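Local atomic coordinates of AgaA (Rhizobium radiobacter, PDB entry 6HLX), a protein that binds the opine agropinic acid as the periplasmic substrate-binding component of an ABC transporter that imports it into the bacterium. Residues F6-E11 / G25-L30; L36-I41 / S476-E481; V217-A222 / N276-P281; I285-G290 / A386-N391; M450-N455 / L472-G477. All coordinates share one frame; numbering follows the deposited sequence. Where two conformers were deposited one is given.

From the N terminus, contact 1 closes the first and short loop, bringing helix 23-32 back beside strand 3-8. Contact 2 opens directly afterwards at strand 37-39 and closes only near the C terminus, at S476-E481, so that contacts 3 and 4 fall within its span; L30 of contact 1 packs on its G477 and L478. Contacts 3 and 4 follow each other in series. Contact 5 runs from the end of strand 446-451 to L472-G477 and shares S476 and G477 with contact 2; no two loops cross. Contacts 3 and 5 meet through the neighbouring strands 280-281 and 446-451. Contact 5 also touches contacts 1 and 4, and it meets the bound agropinic acid.

Contact 1 (F6-E11 / G25-L30); sequences FGLSGE and GRTVKL
L8 on strand 3-8 reaches between T27 and V28 of helix 23-32, one methyl for each. Its CD2 lies against the methyl of T27 (L8 CD2 to T27 CG2, 3.8 Å), the two side chains running past one another in opposite senses. The other branch meets V28 at about a right angle, with L8 CD1 3.8 Å from V28 CG2. The T27 methyl also touches the aromatic ring of F6, approaching it obliquely; F6 CZ is 3.9 Å from T27 CG2. T27 can present its methyl because CG2 stands opposite the backbone N, while OG1 (chi1 -58°) sits beside that N and bonds back to T23 O one helical turn earlier. No hydrogen bond crosses between the segments, and all four touching residues are buried. Y193 of the adjacent strand 190-195 extends the same apolar patch, touching L8, T27 and V28 and meeting the F6 ring. Strand and helix run at 145° to each other, their axes 10.4 Å apart. This is the packing of a helix on a sheet: helix 23-32 covers strand 3-8, an inner strand of a seven-stranded mixed sheet, as expected in the alpha/beta lobes of periplasmic binding proteins.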
# COMPACT_ATOMS: atom_id res chain seq x y z
N PHE A 6 17.96 10.31 -0.56
CA PHE A 6 16.51 10.23 -0.35
C PHE A 6 16.27 9.82 1.11
O PHE A 6 16.64 8.71 1.51
CB PHE A 6 15.95 9.18 -1.31
CG PHE A 6 14.45 9.15 -1.52
CD1 PHE A 6 13.59 8.84 -0.47
CD2 PHE A 6 13.91 9.36 -2.78
CE1 PHE A 6 12.20 8.77 -0.68
CE2 PHE A 6 12.53 9.26 -3.00
CZ PHE A 6 11.69 8.97 -1.95
N GLY A 7 15.65 10.70 1.87
CA GLY A 7 15.37 10.45 3.27
C GLY A 7 14.08 9.67 3.43
O GLY A 7 12.99 10.23 3.25
N LEU A 8 14.19 8.38 3.75
CA LEU A 8 13.02 7.52 3.98
C LEU A 8 12.54 7.63 5.45
O LEU A 8 13.35 7.82 6.36
CB LEU A 8 13.35 6.04 3.73
CG LEU A 8 13.64 5.55 2.32
CD1 LEU A 8 14.11 4.09 2.38
CD2 LEU A 8 12.41 5.71 1.40
N SER A 9 11.22 7.39 5.67
CA SER A 9 10.63 7.45 7.01
C SER A 9 10.98 6.25 7.89
O SER A 9 10.57 6.22 9.05
CB SER A 9 9.11 7.62 6.92
OG SER A 9 8.54 6.47 6.32
N GLY A 10 11.72 5.29 7.34
CA GLY A 10 12.17 4.14 8.10
C GLY A 10 13.08 3.22 7.33
O GLY A 10 13.19 3.32 6.11
N GLU A 11 13.66 2.26 8.04
CA GLU A 11 14.49 1.25 7.43
C GLU A 11 13.59 0.07 7.02
O GLU A 11 12.85 -0.45 7.86
CB GLU A 11 15.56 0.78 8.43
CG GLU A 11 16.42 -0.37 7.94
CD GLU A 11 17.69 -0.61 8.75
OE1 GLU A 11 18.65 -1.16 8.17
OE2 GLU A 11 17.72 -0.26 9.95
N GLY A 25 10.09 0.04 2.34
CA GLY A 25 10.57 -1.11 1.58
C GLY A 25 10.12 -1.03 0.13
O GLY A 25 10.91 -1.26 -0.78
N ARG A 26 8.84 -0.64 -0.11
CA ARG A 26 8.32 -0.51 -1.47
C ARG A 26 9.12 0.51 -2.29
O ARG A 26 9.41 0.26 -3.45
CB ARG A 26 6.86 -0.09 -1.45
CG ARG A 26 5.98 -1.26 -1.05
CD ARG A 26 4.55 -0.81 -0.92
NE ARG A 26 3.67 -1.86 -1.44
CZ ARG A 26 2.35 -1.77 -1.50
NH1 ARG A 26 1.73 -0.70 -1.01
NH2 ARG A 26 1.64 -2.74 -2.06
N THR A 27 9.46 1.68 -1.68
CA THR A 27 10.19 2.75 -2.38
C THR A 27 11.54 2.23 -2.91
O THR A 27 11.89 2.50 -4.04
CB THR A 27 10.36 3.98 -1.45
OG1 THR A 27 9.05 4.41 -1.05
CG2 THR A 27 11.14 5.14 -2.12
N VAL A 28 12.27 1.43 -2.08
CA VAL A 28 13.54 0.86 -2.51
C VAL A 28 13.29 -0.22 -3.59
O VAL A 28 13.96 -0.23 -4.62
CB VAL A 28 14.38 0.32 -1.32
CG1 VAL A 28 15.70 -0.28 -1.82
CG2 VAL A 28 14.65 1.43 -0.29
N LYS A 29 12.30 -1.09 -3.36
CA LYS A 29 11.99 -2.14 -4.36
C LYS A 29 11.66 -1.56 -5.73
O LYS A 29 12.05 -2.13 -6.74
CB LYS A 29 10.79 -2.99 -3.91
CG LYS A 29 11.17 -4.00 -2.83
CD LYS A 29 10.12 -5.11 -2.63
CE LYS A 29 8.75 -4.56 -2.22
NZ LYS A 29 7.85 -5.65 -1.72
N LEU A 30 10.97 -0.41 -5.76
CA LEU A 30 10.55 0.20 -7.03
C LEU A 30 11.69 0.90 -7.80
O LEU A 30 11.53 1.24 -8.97
CB LEU A 30 9.33 1.11 -6.83
CG LEU A 30 8.07 0.34 -6.39
CD1 LEU A 30 7.02 1.30 -5.89
CD2 LEU A 30 7.54 -0.60 -7.50

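Contact 2 (L36-I41 / S476-E481); sequences LVNYGI and SGLSIE
L478 points a methyl at the backbone of Y39, with L478 CD1 3.4 Å from Y39 O, a close packing contact rather than a hydrogen bond. Its second branch comes near the aliphatic part of N38 (L478 CD2 to N38 CB, 4.3 Å). At the solvent-facing border I41 lays its branch methyl on S479, I41 CG2 to S479 CB measuring 3.8 Å. Across this seam a 3-10 segment near the C terminus abuts strand 37-39, an outermost strand of the five-stranded antiparallel sheet, and so joins the last part of the chain to an early one. Behind the first shell, S476 O fixes S479 twice, taking its backbone N at 2.9 Å and its OG at 2.8 Å. With chi1 of 77° S479 OG lies between its own backbone N and carbonyl carbon, which turns OG back to S476 O and away from the methyl contact that CB makes with I41. T466 N also bonds to S479 OG. On the strand side, N38 OD1 is held by G35 N, while the Y39 side chain leads away from L478 to bond D129 and T384 through its hydroxyl. Farther along the 3-10 segment, E481 makes salt bridges to R34 and K182.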
# COMPACT_ATOMS: atom_id res chain seq x y z
N LEU A 36 5.73 -7.41 -14.96
CA LEU A 36 5.31 -7.52 -16.35
C LEU A 36 4.80 -6.14 -16.79
O LEU A 36 5.08 -5.67 -17.89
CB LEU A 36 4.18 -8.55 -16.47
CG LEU A 36 4.64 -9.99 -16.27
CD1 LEU A 36 3.44 -10.93 -16.02
CD2 LEU A 36 5.54 -10.45 -17.42
N VAL A 37 4.08 -5.48 -15.87
CA VAL A 37 3.53 -4.14 -16.02
C VAL A 37 3.75 -3.38 -14.71
O VAL A 37 3.93 -4.01 -13.66
CB VAL A 37 2.02 -4.17 -16.36
CG1 VAL A 37 1.76 -4.70 -17.77
CG2 VAL A 37 1.22 -4.96 -15.31
N ASN A 38 3.75 -2.06 -14.77
CA ASN A 38 3.80 -1.22 -13.56
C ASN A 38 3.04 0.03 -13.90
O ASN A 38 2.92 0.36 -15.08
CB ASN A 38 5.22 -0.88 -13.16
CG ASN A 38 5.94 -2.06 -12.54
OD1 ASN A 38 6.81 -2.67 -13.17
ND2 ASN A 38 5.59 -2.42 -11.30
N TYR A 39 2.53 0.75 -12.87
CA TYR A 39 1.85 2.01 -13.17
C TYR A 39 2.85 3.08 -13.60
O TYR A 39 3.92 3.19 -13.01
CB TYR A 39 1.11 2.48 -11.91
CG TYR A 39 -0.14 1.68 -11.62
CD1 TYR A 39 -1.28 1.83 -12.40
CD2 TYR A 39 -0.19 0.80 -10.54
CE1 TYR A 39 -2.46 1.14 -12.09
CE2 TYR A 39 -1.35 0.09 -10.24
CZ TYR A 39 -2.49 0.27 -11.01
OH TYR A 39 -3.63 -0.43 -10.68
N GLY A 40 2.45 3.88 -14.59
CA GLY A 40 3.18 5.04 -15.07
C GLY A 40 2.88 6.21 -14.14
O GLY A 40 1.96 6.13 -13.31
N ILE A 41 3.66 7.31 -14.26
CA ILE A 41 3.52 8.47 -13.37
C ILE A 41 2.14 9.15 -13.48
O ILE A 41 1.77 9.87 -12.56
CB ILE A 41 4.69 9.48 -13.52
CG1 ILE A 41 4.69 10.15 -14.93
CG2 ILE A 41 6.03 8.81 -13.18
CD1 ILE A 41 5.53 11.42 -15.03
N SER A 476 5.18 5.96 -5.51
CA SER A 476 5.91 7.12 -6.07
C SER A 476 7.40 6.85 -6.31
O SER A 476 8.00 7.51 -7.18
CB SER A 476 5.74 8.36 -5.20
OG SER A 476 4.38 8.76 -5.15
N GLY A 477 7.97 5.88 -5.57
CA GLY A 477 9.37 5.50 -5.78
C GLY A 477 9.66 5.05 -7.21
O GLY A 477 10.81 5.16 -7.67
N LEU A 478 8.62 4.62 -7.96
CA LEU A 478 8.81 4.29 -9.39
C LEU A 478 9.35 5.50 -10.17
O LEU A 478 10.13 5.33 -11.12
CB LEU A 478 7.46 3.92 -10.02
CG LEU A 478 7.00 2.48 -9.80
CD1 LEU A 478 5.49 2.33 -10.12
CD2 LEU A 478 7.82 1.53 -10.69
N SER A 479 8.92 6.72 -9.80
CA SER A 479 9.30 7.93 -10.53
C SER A 479 10.80 8.30 -10.38
O SER A 479 11.26 9.23 -11.05
CB SER A 479 8.38 9.09 -10.15
OG SER A 479 8.74 9.63 -8.89
N ILE A 480 11.55 7.58 -9.51
CA ILE A 480 13.00 7.88 -9.35
C ILE A 480 13.75 7.69 -10.69
O ILE A 480 14.80 8.29 -10.88
CB ILE A 480 13.63 7.04 -8.20
CG1 ILE A 480 14.99 7.66 -7.68
CG2 ILE A 480 13.78 5.55 -8.56
CD1 ILE A 480 14.80 8.95 -6.81
N GLU A 481 13.22 6.87 -11.61
CA GLU A 481 13.90 6.68 -12.90
C GLU A 481 13.86 7.93 -13.78
O GLU A 481 14.59 7.99 -14.77
CB GLU A 481 13.32 5.47 -13.65
CG GLU A 481 11.90 5.66 -14.17
CD GLU A 481 11.42 4.51 -15.04
OE1 GLU A 481 12.21 3.59 -15.30
OE2 GLU A 481 10.25 4.54 -15.48

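Contact 3 (V217-A222 / N276-P281); sequences VPAKDA and NGLGSP. With EDO (1,2-ethanediol), chain B; EDO (1,2-ethanediol), chain X.
With its CG opposite the backbone N (chi1 -168°), N276 swings its amide across the turn at A219 and K220. N276 OD1 comes to rest 3.7 Å from K220 CA, beside the A219 carbonyl, while its own CB lies 4.0 Å from A219 CB. L278 reaches the same alanine from further along the chain: one methyl, CD1, is 3.9 Å from A219 CB. A219 is therefore the centre of the contact, met by the N276 methylene and by L278 CD1, and no hydrogen bond links the two segments. K220 turns the other way. Its CG sits between the backbone N and the carbonyl carbon (chi1 68°), and a late bend in the chain delivers NZ to the next residue, where K220 NZ and D221 OD2 form a salt bridge of 2.9 Å on the syn side of the carboxylate. K220 NZ is also hydrogen-bonded to N200 OD1. Two ethanediol molecules, probably from the crystallisation liquor, border this surface patch: one accepts a bond from N276 N to its O1 at 2.9 Å, the other a weak one from A219 N. The first segment turns through a D221 N to P218 O bond of 3.0 Å and runs into helix 222-227, with P218 and D221 packed on helix 199-207. The second leaves helix 267-274 for the short strand 280-281, whose S280 pairs by backbone with W451 of strand 446-451, while V217 is bonded by backbone to N455, just ahead of strand 456-459.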
# COMPACT_ATOMS: atom_id res chain seq x y z
N VAL A 217 6.13 13.75 4.74
CA VAL A 217 6.33 15.07 5.33
C VAL A 217 5.25 15.24 6.40
O VAL A 217 4.06 15.10 6.07
CB VAL A 217 6.22 16.19 4.27
CG1 VAL A 217 6.27 17.57 4.92
CG2 VAL A 217 7.30 16.03 3.20
N PRO A 218 5.61 15.52 7.66
CA PRO A 218 4.57 15.68 8.70
C PRO A 218 3.68 16.89 8.41
O PRO A 218 4.17 17.90 7.90
CB PRO A 218 5.36 15.88 9.99
CG PRO A 218 6.74 15.34 9.69
CD PRO A 218 6.96 15.67 8.24
N ALA A 219 2.38 16.78 8.73
CA ALA A 219 1.40 17.86 8.52
C ALA A 219 1.84 19.17 9.18
O ALA A 219 1.64 20.23 8.59
CB ALA A 219 0.03 17.44 9.04
N LYS A 220 2.48 19.11 10.36
CA LYS A 220 2.90 20.35 11.04
C LYS A 220 4.01 21.12 10.28
O LYS A 220 4.18 22.33 10.52
CB LYS A 220 3.32 20.08 12.49
CG LYS A 220 4.60 19.28 12.61
CD LYS A 220 5.15 19.23 14.03
CE LYS A 220 6.63 18.93 14.01
NZ LYS A 220 6.96 17.68 13.25
N ASP A 221 4.76 20.43 9.41
CA ASP A 221 5.87 21.04 8.66
C ASP A 221 5.53 21.38 7.20
O ASP A 221 6.34 22.00 6.51
CB ASP A 221 7.10 20.12 8.71
CG ASP A 221 7.55 19.77 10.12
OD1 ASP A 221 8.02 20.69 10.83
OD2 ASP A 221 7.42 18.60 10.51
N ALA A 222 4.37 20.91 6.70
CA ALA A 222 4.00 21.06 5.30
C ALA A 222 3.99 22.51 4.80
O ALA A 222 4.58 22.78 3.76
CB ALA A 222 2.66 20.38 5.03
N ASN A 276 -2.72 18.21 12.30
CA ASN A 276 -2.61 19.67 12.30
C ASN A 276 -3.77 20.38 11.55
O ASN A 276 -3.57 21.42 10.92
CB ASN A 276 -1.22 20.07 11.71
CG ASN A 276 -0.84 21.52 11.92
OD1 ASN A 276 -0.36 22.20 10.99
ND2 ASN A 276 -1.06 22.02 13.12
N GLY A 277 -4.96 19.79 11.62
CA GLY A 277 -6.13 20.37 10.96
C GLY A 277 -6.22 20.07 9.47
O GLY A 277 -7.14 20.56 8.81
N LEU A 278 -5.30 19.24 8.93
CA LEU A 278 -5.30 18.89 7.50
C LEU A 278 -5.96 17.54 7.24
O LEU A 278 -5.56 16.54 7.81
CB LEU A 278 -3.86 18.87 6.93
CG LEU A 278 -3.04 20.16 7.04
CD1 LEU A 278 -1.62 19.92 6.56
CD2 LEU A 278 -3.68 21.30 6.24
N GLY A 279 -6.93 17.52 6.34
CA GLY A 279 -7.65 16.31 5.97
C GLY A 279 -9.15 16.53 5.96
O GLY A 279 -9.63 17.62 6.32
N SER A 280 -9.89 15.49 5.55
CA SER A 280 -11.34 15.59 5.42
C SER A 280 -12.02 14.39 6.07
O SER A 280 -11.59 13.26 5.81
CB SER A 280 -11.72 15.64 3.94
OG SER A 280 -11.18 16.81 3.35
N PRO A 281 -13.13 14.59 6.82
CA PRO A 281 -13.80 13.44 7.45
C PRO A 281 -14.46 12.49 6.45
O PRO A 281 -14.94 12.91 5.40
CB PRO A 281 -14.86 14.10 8.34
CG PRO A 281 -15.14 15.44 7.67
CD PRO A 281 -13.79 15.87 7.17
C1 EDO B . 1.44 13.40 9.28
O1 EDO B . 0.81 14.14 8.29
C2 EDO B . 1.85 14.30 10.44
O2 EDO B . 0.77 14.58 11.28
C1 EDO X . -0.69 17.18 15.08
O1 EDO X . -1.95 17.82 15.04
C2 EDO X . 0.38 18.08 14.45
O2 EDO X . 1.64 17.51 14.74

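Contact 4 (I285-G290 / A386-N391); sequences IAIPKG and ADWLSN. With EDO (1,2-ethanediol), chain C.
Apolar contacts carry most of the junction between I287 and the side chains of W388 and L389. The I287 chain runs obliquely to the indole, with I287 CG1 4.1 Å from W388 CZ2, and its far end comes to 4.5 Å between I287 CD1 and L389 CD1. L389 also lies over one face of the W388 ring, its CD2 3.5 Å above the plane and toward the rim. With W388 CG between its backbone N and carbonyl carbon (chi1 70°), the six-membered ring is directed at the 285-290 loop. The polar contribution is a single carbonyl: A286 O lies 3.4 Å from W388 CZ2 and is buried with no hydrogen-bond partner. A286 forms the centre of an inverse gamma turn, closed by a weak bond from I287 N to I285 O. Among the hydrogen bonds within 386-391, S390 OG gives one to D387 OD1 at 2.7 Å; R421 forms a salt bridge to D387 and a hydrogen bond to S390 OG. F471 and Y392 meet the indole edge-to-face, adding to an aromatic cluster about W388. The contact thus lays the loop after strand 280-281 against helix 388-393, which follows strand 374-379, both strands belonging to the six-stranded mixed sheet of a periplasmic binding protein fold.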
# COMPACT_ATOMS: atom_id res chain seq x y z
N ILE A 285 -17.94 4.54 3.47
CA ILE A 285 -16.83 3.73 2.95
C ILE A 285 -15.87 4.70 2.26
O ILE A 285 -16.30 5.65 1.60
CB ILE A 285 -17.31 2.60 1.99
CG1 ILE A 285 -18.49 1.77 2.59
CG2 ILE A 285 -16.14 1.68 1.59
CD1 ILE A 285 -18.17 1.03 3.93
N ALA A 286 -14.57 4.47 2.42
CA ALA A 286 -13.57 5.35 1.80
C ALA A 286 -13.37 5.05 0.31
O ALA A 286 -12.32 4.55 -0.10
CB ALA A 286 -12.25 5.28 2.55
N ILE A 287 -14.38 5.40 -0.51
CA ILE A 287 -14.27 5.22 -1.95
C ILE A 287 -14.01 6.61 -2.56
O ILE A 287 -14.83 7.51 -2.39
CB ILE A 287 -15.51 4.49 -2.55
CG1 ILE A 287 -15.60 3.05 -1.97
CG2 ILE A 287 -15.40 4.45 -4.10
CD1 ILE A 287 -16.80 2.33 -2.31
N PRO A 288 -12.88 6.83 -3.26
CA PRO A 288 -12.66 8.16 -3.83
C PRO A 288 -13.64 8.46 -4.95
O PRO A 288 -14.14 7.55 -5.62
CB PRO A 288 -11.23 8.10 -4.40
CG PRO A 288 -10.61 6.85 -3.81
CD PRO A 288 -11.76 5.91 -3.56
N LYS A 289 -13.86 9.76 -5.20
CA LYS A 289 -14.63 10.24 -6.34
C LYS A 289 -14.01 9.63 -7.60
O LYS A 289 -12.78 9.56 -7.69
CB LYS A 289 -14.56 11.78 -6.43
CG LYS A 289 -15.72 12.37 -7.22
CD LYS A 289 -15.62 13.89 -7.34
CE LYS A 289 -16.79 14.49 -8.10
NZ LYS A 289 -16.75 14.18 -9.56
N GLY A 290 -14.84 9.13 -8.51
CA GLY A 290 -14.36 8.53 -9.75
C GLY A 290 -14.29 7.01 -9.71
O GLY A 290 -14.12 6.39 -10.75
N ALA A 386 -11.76 -0.75 -9.28
CA ALA A 386 -12.72 -0.90 -8.17
C ALA A 386 -12.44 -2.17 -7.35
O ALA A 386 -12.82 -2.22 -6.16
CB ALA A 386 -14.13 -0.97 -8.71
N ASP A 387 -11.81 -3.19 -7.96
CA ASP A 387 -11.50 -4.44 -7.25
C ASP A 387 -10.45 -4.27 -6.14
O ASP A 387 -10.15 -5.24 -5.43
CB ASP A 387 -11.14 -5.60 -8.19
CG ASP A 387 -11.14 -6.95 -7.48
OD1 ASP A 387 -12.15 -7.27 -6.82
OD2 ASP A 387 -10.10 -7.63 -7.53
N TRP A 388 -9.94 -3.04 -5.92
CA TRP A 388 -9.06 -2.80 -4.76
C TRP A 388 -9.83 -3.24 -3.49
O TRP A 388 -9.24 -3.66 -2.50
CB TRP A 388 -8.67 -1.31 -4.64
CG TRP A 388 -9.78 -0.36 -4.24
CD1 TRP A 388 -10.57 0.37 -5.09
CD2 TRP A 388 -10.12 0.06 -2.90
NE1 TRP A 388 -11.41 1.19 -4.36
CE2 TRP A 388 -11.14 1.04 -3.02
CE3 TRP A 388 -9.66 -0.29 -1.61
CZ2 TRP A 388 -11.68 1.70 -1.89
CZ3 TRP A 388 -10.22 0.34 -0.50
CH2 TRP A 388 -11.23 1.30 -0.64
N LEU A 389 -11.18 -3.16 -3.54
CA LEU A 389 -12.04 -3.56 -2.43
C LEU A 389 -11.86 -5.01 -2.00
O LEU A 389 -12.04 -5.31 -0.81
CB LEU A 389 -13.51 -3.28 -2.79
CG LEU A 389 -13.86 -1.78 -2.95
CD1 LEU A 389 -15.19 -1.58 -3.73
CD2 LEU A 389 -13.90 -1.09 -1.56
N SER A 390 -11.55 -5.94 -2.95
CA SER A 390 -11.42 -7.36 -2.57
C SER A 390 -10.31 -7.56 -1.55
O SER A 390 -10.44 -8.35 -0.63
CB SER A 390 -11.13 -8.23 -3.78
OG SER A 390 -12.34 -8.52 -4.46
N ASN A 391 -9.21 -6.81 -1.72
CA ASN A 391 -8.06 -6.89 -0.83
C ASN A 391 -8.46 -6.54 0.63
O ASN A 391 -7.93 -7.14 1.56
CB ASN A 391 -6.95 -6.00 -1.35
CG ASN A 391 -5.71 -5.99 -0.50
OD1 ASN A 391 -5.17 -7.05 -0.08
ND2 ASN A 391 -5.24 -4.80 -0.22
C1 EDO C . -10.68 11.21 -2.14
O1 EDO C . -9.29 11.44 -2.24
C2 EDO C . -11.37 11.73 -3.41
O2 EDO C . -12.76 11.56 -3.27

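Contact 5 (M450-N455 / L472-G477); sequences MWREQN and LTFQSG. With G9Z (agropinic acid), chain E.
Q454 and T473 are the closest points of the two backbones, their CA atoms 7.3 Å apart. Residues 450-455 finish strand 446-451 and run on extended, whereas 472-477 form a 3-10 segment, turned by a bond from S476 N to T473 O of 3.1 Å. That carbonyl also accepts S476 OG, which reaches it from the same face as the amide. Q454 CG, opposite the backbone N, lies on T473, and the two side chains cross at about a right angle; the bend at chi2 (69°) then turns the amide to the edge of the F474 ring, the planes 87° apart and Q454 CD 3.8 Å from F474 CE1. A water accepts a hydrogen bond from Q454 NE2 and donates one to T473 OG1, which has N467 as a further partner. R452 grips Q454 OE1 side-on: the NE bond is long (3.3 Å) and runs nearly along the Q454 C=O direction, while NH2, at 2.8 Å, comes from above the carbonyl plane. Held this way, the guanidinium gives one N-H from each terminal nitrogen to the carboxylate of agropinic acid: R452 NH1 to OXT at 2.9 Å and R452 NH2 to O at 2.7 Å, the latter nearly straight at 167°. Q454 is therefore a second-shell residue that positions a first-shell arginine, and its positive charge probably offsets that of the ligand carboxylate. R452 NH2 also lies at the edge of F474, whose CZ is 3.4 Å from the ligand O. Around the site, R452 touches M241 of strand 240-245, F474 packs on T23 of helix 23-32, and L472 and Q475 rest on Y39 of strand 37-39.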
# COMPACT_ATOMS: atom_id res chain seq x y z
N MET A 450 -11.02 9.41 8.01
CA MET A 450 -10.63 10.62 7.29
C MET A 450 -9.74 10.33 6.09
O MET A 450 -9.07 9.29 6.06
CB MET A 450 -9.85 11.56 8.24
CG MET A 450 -8.57 10.95 8.78
SD MET A 450 -7.54 12.09 9.69
CE MET A 450 -6.81 13.05 8.33
N TRP A 451 -9.70 11.28 5.15
CA TRP A 451 -8.78 11.25 4.00
C TRP A 451 -7.61 12.10 4.49
O TRP A 451 -7.84 13.19 5.08
CB TRP A 451 -9.37 11.97 2.78
CG TRP A 451 -10.51 11.25 2.15
CD1 TRP A 451 -11.82 11.64 2.16
CD2 TRP A 451 -10.46 10.02 1.42
NE1 TRP A 451 -12.59 10.74 1.46
CE2 TRP A 451 -11.78 9.74 0.98
CE3 TRP A 451 -9.42 9.15 1.04
CZ2 TRP A 451 -12.09 8.60 0.23
CZ3 TRP A 451 -9.73 8.03 0.27
CH2 TRP A 451 -11.05 7.77 -0.12
N ARG A 452 -6.38 11.66 4.28
CA ARG A 452 -5.24 12.46 4.74
C ARG A 452 -4.38 12.95 3.57
O ARG A 452 -4.40 12.35 2.49
CB ARG A 452 -4.35 11.65 5.71
CG ARG A 452 -3.59 10.50 5.05
CD ARG A 452 -2.70 9.74 6.03
NE ARG A 452 -1.53 9.16 5.37
CZ ARG A 452 -1.07 7.93 5.59
NH1 ARG A 452 -1.68 7.13 6.45
NH2 ARG A 452 0.03 7.51 4.97
N GLU A 453 -3.56 13.97 3.81
CA GLU A 453 -2.57 14.41 2.82
C GLU A 453 -1.36 13.46 2.95
O GLU A 453 -1.02 13.02 4.06
CB GLU A 453 -2.10 15.83 3.11
CG GLU A 453 -3.18 16.87 2.88
CD GLU A 453 -2.67 18.29 2.86
OE1 GLU A 453 -3.50 19.22 2.74
OE2 GLU A 453 -1.44 18.49 2.97
N GLN A 454 -0.70 13.18 1.83
CA GLN A 454 0.48 12.32 1.79
C GLN A 454 1.46 13.09 0.93
O GLN A 454 1.29 13.18 -0.29
CB GLN A 454 0.14 10.95 1.19
CG GLN A 454 1.36 10.00 1.14
CD GLN A 454 1.83 9.55 2.51
OE1 GLN A 454 1.09 9.60 3.49
NE2 GLN A 454 3.07 9.09 2.61
N ASN A 455 2.43 13.75 1.57
CA ASN A 455 3.30 14.66 0.85
C ASN A 455 4.75 14.24 0.86
O ASN A 455 5.21 13.61 1.82
CB ASN A 455 3.17 16.06 1.49
CG ASN A 455 1.74 16.58 1.51
OD1 ASN A 455 0.99 16.38 0.56
ND2 ASN A 455 1.33 17.23 2.57
N LEU A 472 -2.09 5.85 -5.83
CA LEU A 472 -0.75 5.42 -6.27
C LEU A 472 0.37 6.09 -5.50
O LEU A 472 1.55 5.83 -5.79
CB LEU A 472 -0.57 5.68 -7.78
CG LEU A 472 -1.47 4.87 -8.68
CD1 LEU A 472 -1.31 5.29 -10.09
CD2 LEU A 472 -1.17 3.38 -8.53
N THR A 473 0.05 6.94 -4.49
CA THR A 473 1.12 7.67 -3.79
C THR A 473 2.20 6.77 -3.19
O THR A 473 3.39 7.13 -3.25
CB THR A 473 0.56 8.67 -2.76
OG1 THR A 473 1.65 9.40 -2.17
CG2 THR A 473 -0.27 7.99 -1.66
N PHE A 474 1.84 5.60 -2.64
CA PHE A 474 2.86 4.72 -2.04
C PHE A 474 3.82 4.07 -3.07
O PHE A 474 4.81 3.44 -2.68
CB PHE A 474 2.23 3.65 -1.14
CG PHE A 474 1.52 4.13 0.11
CD1 PHE A 474 1.72 5.43 0.60
CD2 PHE A 474 0.69 3.27 0.83
CE1 PHE A 474 1.10 5.85 1.78
CE2 PHE A 474 0.04 3.72 2.00
CZ PHE A 474 0.25 5.00 2.46
N GLN A 475 3.48 4.19 -4.38
CA GLN A 475 4.31 3.66 -5.47
C GLN A 475 5.16 4.76 -6.10
O GLN A 475 5.80 4.51 -7.13
CB GLN A 475 3.45 2.99 -6.55
CG GLN A 475 2.70 1.77 -6.00
CD GLN A 475 2.10 0.96 -7.11
OE1 GLN A 475 2.48 1.11 -8.27
NE2 GLN A 475 1.15 0.09 -6.78
N SER A 476 5.18 5.96 -5.51
CA SER A 476 5.91 7.12 -6.07
C SER A 476 7.40 6.85 -6.31
O SER A 476 8.00 7.51 -7.18
CB SER A 476 5.74 8.36 -5.20
OG SER A 476 4.38 8.76 -5.15
N GLY A 477 7.97 5.88 -5.57
CA GLY A 477 9.37 5.50 -5.78
C GLY A 477 9.66 5.05 -7.21
O GLY A 477 10.81 5.16 -7.67
OAM G9Z E . 4.28 1.89 5.57
CAB G9Z E . 3.61 2.62 6.32
CAC G9Z E . 4.19 3.38 7.36
CB G9Z E . 3.01 4.16 8.02
CA G9Z E . 1.75 3.61 7.37
C G9Z E . 0.93 4.67 6.88
O G9Z E . 1.17 5.15 5.73
N G9Z E . 2.27 2.69 6.31
CAG G9Z E . 1.39 2.00 5.29
CAH G9Z E . 0.72 0.76 5.90
OAP G9Z E . -0.13 1.23 6.95
CAI G9Z E . -0.09 -0.04 4.88
OAQ G9Z E . 0.66 -0.14 3.65
CAJ G9Z E . -0.36 -1.50 5.38
OAR G9Z E . -1.12 -2.21 4.39
CAK G9Z E . -1.02 -1.65 6.77
OAT G9Z E . -0.94 -3.02 7.20
CAL G9Z E . -2.47 -1.13 6.80
OAS G9Z E . -2.98 -1.16 8.15
OXT G9Z E . 0.01 5.11 7.63
O HOH W 1 3.87 8.35 -0.43